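Local coordinates for protein N-alpha-acetyltransferase (Sulfolobus solfataricus P2, PDB 4R3L) that transfers the acetyl group of acetyl-CoA to the free alpha-amino group of protein N-termini, preferring those that begin with serine, at residues Leu46-Val58 with Leu107-Tyr119. Residues are numbered along the deposited sequence; the frame is centred on the assembly and turned at random.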
# COMPACT_ATOMS: atom_id res chain seq x y z
N LEU A 46 9.11 2.00 8.21
CA LEU A 46 8.48 2.62 9.37
C LEU A 46 9.28 3.86 9.81
O LEU A 46 8.71 4.91 10.06
CB LEU A 46 8.35 1.62 10.52
CG LEU A 46 7.75 2.16 11.82
CD1 LEU A 46 6.35 2.69 11.57
CD2 LEU A 46 7.73 1.09 12.90
N LYS A 47 10.61 3.76 9.84
CA LYS A 47 11.40 4.91 10.27
C LYS A 47 11.42 6.06 9.26
O LYS A 47 11.45 7.22 9.64
CB LYS A 47 12.83 4.47 10.61
CG LYS A 47 12.81 3.48 11.76
CD LYS A 47 14.14 3.34 12.47
CE LYS A 47 13.99 2.40 13.68
NZ LYS A 47 13.20 3.01 14.81
N GLU A 48 11.40 5.75 7.97
CA GLU A 48 11.48 6.79 6.96
C GLU A 48 10.12 7.40 6.57
O GLU A 48 10.04 8.59 6.25
CB GLU A 48 12.16 6.25 5.70
CG GLU A 48 13.60 5.77 5.94
CD GLU A 48 14.23 5.14 4.70
OE1 GLU A 48 13.50 4.87 3.73
OE2 GLU A 48 15.46 4.93 4.70
N TYR A 49 9.06 6.60 6.59
CA TYR A 49 7.75 7.05 6.07
C TYR A 49 6.62 6.72 7.03
O TYR A 49 5.48 6.47 6.61
CB TYR A 49 7.44 6.41 4.71
CG TYR A 49 8.64 6.24 3.80
CD1 TYR A 49 9.24 7.33 3.20
CD2 TYR A 49 9.16 4.98 3.53
CE1 TYR A 49 10.33 7.18 2.36
CE2 TYR A 49 10.26 4.82 2.69
CZ TYR A 49 10.83 5.93 2.10
OH TYR A 49 11.92 5.79 1.26
N GLY A 50 6.94 6.73 8.32
CA GLY A 50 6.05 6.23 9.34
C GLY A 50 4.71 6.95 9.46
O GLY A 50 3.74 6.34 9.89
N LEU A 51 4.65 8.21 9.08
CA LEU A 51 3.40 8.97 9.22
C LEU A 51 2.31 8.43 8.31
O LEU A 51 1.11 8.64 8.58
CB LEU A 51 3.64 10.45 8.94
CG LEU A 51 4.56 11.09 9.97
CD1 LEU A 51 4.90 12.50 9.59
CD2 LEU A 51 3.89 11.04 11.34
N ALA A 52 2.71 7.72 7.26
CA ALA A 52 1.73 7.16 6.31
C ALA A 52 1.61 5.63 6.43
O ALA A 52 0.94 4.98 5.60
CB ALA A 52 2.10 7.57 4.86
N PHE A 53 2.24 5.07 7.47
CA PHE A 53 2.28 3.62 7.72
C PHE A 53 1.25 3.32 8.81
O PHE A 53 1.44 3.67 9.99
CB PHE A 53 3.71 3.21 8.19
CG PHE A 53 4.04 1.74 8.11
CD1 PHE A 53 5.37 1.35 7.82
CD2 PHE A 53 3.08 0.74 8.25
CE1 PHE A 53 5.71 0.00 7.73
CE2 PHE A 53 3.43 -0.61 8.15
CZ PHE A 53 4.75 -0.97 7.89
N PHE A 54 0.14 2.70 8.44
CA PHE A 54 -0.91 2.45 9.41
C PHE A 54 -1.16 0.97 9.65
O PHE A 54 -0.89 0.13 8.78
CB PHE A 54 -2.21 3.11 8.94
CG PHE A 54 -2.19 4.61 9.02
CD1 PHE A 54 -2.66 5.26 10.17
CD2 PHE A 54 -1.75 5.39 7.96
CE1 PHE A 54 -2.66 6.66 10.24
CE2 PHE A 54 -1.73 6.77 8.04
CZ PHE A 54 -2.19 7.41 9.18
N VAL A 55 -1.68 0.65 10.83
CA VAL A 55 -2.17 -0.68 11.12
C VAL A 55 -3.65 -0.61 11.51
O VAL A 55 -4.11 0.42 11.99
CB VAL A 55 -1.39 -1.37 12.25
CG1 VAL A 55 0.03 -1.78 11.78
CG2 VAL A 55 -1.34 -0.47 13.49
N ALA A 56 -4.36 -1.71 11.28
CA ALA A 56 -5.73 -1.90 11.73
C ALA A 56 -5.70 -2.83 12.91
O ALA A 56 -5.02 -3.86 12.87
CB ALA A 56 -6.60 -2.48 10.63
N ILE A 57 -6.42 -2.47 13.96
CA ILE A 57 -6.39 -3.20 15.21
C ILE A 57 -7.75 -3.77 15.57
O ILE A 57 -8.75 -3.06 15.49
CB ILE A 57 -5.93 -2.30 16.37
CG1 ILE A 57 -4.57 -1.67 16.06
CG2 ILE A 57 -5.92 -3.08 17.70
CD1 ILE A 57 -3.46 -2.68 15.97
N VAL A 58 -7.80 -5.05 15.92
CA VAL A 58 -8.98 -5.62 16.57
C VAL A 58 -8.58 -6.23 17.91
O VAL A 58 -7.71 -7.11 17.95
CB VAL A 58 -9.65 -6.69 15.71
CG1 VAL A 58 -10.77 -7.35 16.49
CG2 VAL A 58 -10.20 -6.08 14.43
N LEU A 107 -7.51 1.96 5.53
CA LEU A 107 -6.04 2.02 5.53
C LEU A 107 -5.54 2.92 4.40
O LEU A 107 -4.66 3.77 4.59
CB LEU A 107 -5.42 0.62 5.41
CG LEU A 107 -5.48 -0.27 6.66
CD1 LEU A 107 -5.10 -1.71 6.34
CD2 LEU A 107 -4.58 0.29 7.76
N LEU A 108 -6.08 2.72 3.20
CA LEU A 108 -5.69 3.54 2.05
C LEU A 108 -6.04 5.01 2.25
O LEU A 108 -5.25 5.88 1.90
CB LEU A 108 -6.34 3.03 0.76
CG LEU A 108 -5.70 1.82 0.10
CD1 LEU A 108 -6.71 1.04 -0.72
CD2 LEU A 108 -4.52 2.27 -0.78
N GLU A 109 -7.21 5.30 2.82
CA GLU A 109 -7.58 6.69 3.01
C GLU A 109 -6.62 7.37 3.97
O GLU A 109 -6.23 8.52 3.75
CB GLU A 109 -9.01 6.82 3.54
CG GLU A 109 -9.53 8.27 3.52
CD GLU A 109 -9.20 9.09 4.78
OE1 GLU A 109 -8.72 8.53 5.78
OE2 GLU A 109 -9.44 10.32 4.76
N ALA A 110 -6.25 6.66 5.03
CA ALA A 110 -5.38 7.23 6.05
C ALA A 110 -4.00 7.48 5.47
O ALA A 110 -3.40 8.55 5.70
CB ALA A 110 -5.30 6.31 7.27
N SER A 111 -3.48 6.49 4.75
CA SER A 111 -2.17 6.62 4.14
C SER A 111 -2.19 7.75 3.11
O SER A 111 -1.28 8.57 3.07
CB SER A 111 -1.72 5.30 3.49
OG SER A 111 -0.32 5.34 3.20
N MET A 112 -3.23 7.80 2.28
CA MET A 112 -3.35 8.87 1.29
C MET A 112 -3.34 10.27 1.90
O MET A 112 -2.68 11.18 1.40
CB MET A 112 -4.64 8.70 0.49
CG MET A 112 -4.54 7.63 -0.55
SD MET A 112 -6.13 7.30 -1.32
CE MET A 112 -6.55 8.93 -1.90
N LYS A 113 -4.09 10.43 2.99
CA LYS A 113 -4.18 11.72 3.65
C LYS A 113 -2.81 12.15 4.17
O LYS A 113 -2.44 13.31 4.06
CB LYS A 113 -5.20 11.67 4.80
CG LYS A 113 -5.45 13.01 5.49
CD LYS A 113 -6.60 12.91 6.49
CE LYS A 113 -6.92 14.26 7.13
NZ LYS A 113 -8.05 14.21 8.10
N SER A 114 -2.05 11.21 4.72
CA SER A 114 -0.71 11.52 5.18
C SER A 114 0.26 11.77 4.02
O SER A 114 1.09 12.67 4.09
CB SER A 114 -0.17 10.39 6.07
OG SER A 114 1.23 10.58 6.29
N MET A 115 0.19 10.97 2.96
CA MET A 115 1.00 11.23 1.77
C MET A 115 0.78 12.66 1.26
O MET A 115 1.73 13.38 0.95
CB MET A 115 0.67 10.23 0.67
CG MET A 115 1.10 8.81 0.98
SD MET A 115 0.42 7.74 -0.28
CE MET A 115 1.15 6.16 0.17
N LYS A 116 -0.48 13.07 1.21
CA LYS A 116 -0.81 14.42 0.77
C LYS A 116 -0.35 15.49 1.75
O LYS A 116 0.30 16.45 1.36
CB LYS A 116 -2.31 14.56 0.52
CG LYS A 116 -2.68 15.88 -0.14
CD LYS A 116 -4.18 16.02 -0.36
CE LYS A 116 -4.93 15.93 0.96
NZ LYS A 116 -4.37 16.85 2.00
N ASN A 117 -0.69 15.33 3.03
CA ASN A 117 -0.53 16.42 3.99
C ASN A 117 0.84 16.46 4.65
O ASN A 117 1.38 17.54 4.91
CB ASN A 117 -1.60 16.32 5.08
CG ASN A 117 -2.98 16.70 4.58
OD1 ASN A 117 -3.11 17.34 3.53
ND2 ASN A 117 -4.01 16.31 5.32
N ASP A 118 1.39 15.29 4.93
CA ASP A 118 2.68 15.19 5.59
C ASP A 118 3.84 15.24 4.60
O ASP A 118 4.91 15.75 4.92
CB ASP A 118 2.76 13.89 6.40
CG ASP A 118 1.82 13.87 7.58
OD1 ASP A 118 1.75 14.90 8.28
OD2 ASP A 118 1.16 12.83 7.82
N TYR A 119 3.62 14.70 3.41
CA TYR A 119 4.71 14.46 2.48
C TYR A 119 4.54 15.17 1.13
O TYR A 119 5.36 14.99 0.23
CB TYR A 119 4.87 12.96 2.23
CG TYR A 119 5.26 12.18 3.47
CD1 TYR A 119 6.53 12.29 4.02
CD2 TYR A 119 4.35 11.32 4.09
CE1 TYR A 119 6.89 11.58 5.16
CE2 TYR A 119 4.70 10.61 5.21
CZ TYR A 119 5.96 10.74 5.74
OH TYR A 119 6.30 10.03 6.87
O HOH W 1 8.71 10.67 8.04
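Leu107 reaches strand 54-58 with its CD2 branch, which lies 3.9 Å from Phe54 CB and also brushes the backbone of Val55 and Ala56; about 7 Å separates the nearest atoms of the Leu107 side chain and bound coenzyme A. One turn on, the methyl of Ala110 sits squarely over the Phe54 ring, a CH-pi contact with CB 3.6 Å from the ring centroid and 9° off its normal. Phe54 CG stands beside its backbone N (chi1 -71°), which swings the ring onto the helix, its edge turned to Ser114 CB. Cutting Phe54 back to an alanine would probably leave a gap over the Ala110 methyl and beside Ser114 CB. Ser111 turns OG anti to its own N and donates to Ala52 O at 2.7 Å, in the carbonyl plane on a lone pair, tying the helix to the turn before the strand. In this GNAT fold, helix 103-119, which starts among acetyl-CoA-binding residues, packs against one face of the mixed sheet, and its residues 107-119 run roughly antiparallel to strand 54-58. Ser114 OG lies close to Leu51 O but gives its hydrogen to Asp118 OD2, on the anti lone pair, 2.7 Å away. Met115 adds CG against the Ala52 methyl. Asp118 meets Leu51 crosswise, its carboxylate near CB and CD1. Tyr119 brings CE2 to Leu51 CB and Ala52 CB, while its OH accepts a bent bond from Leu51 N (3.3 Å, 145°) and joins a water, in the ring plane, that donates to Glu48 O.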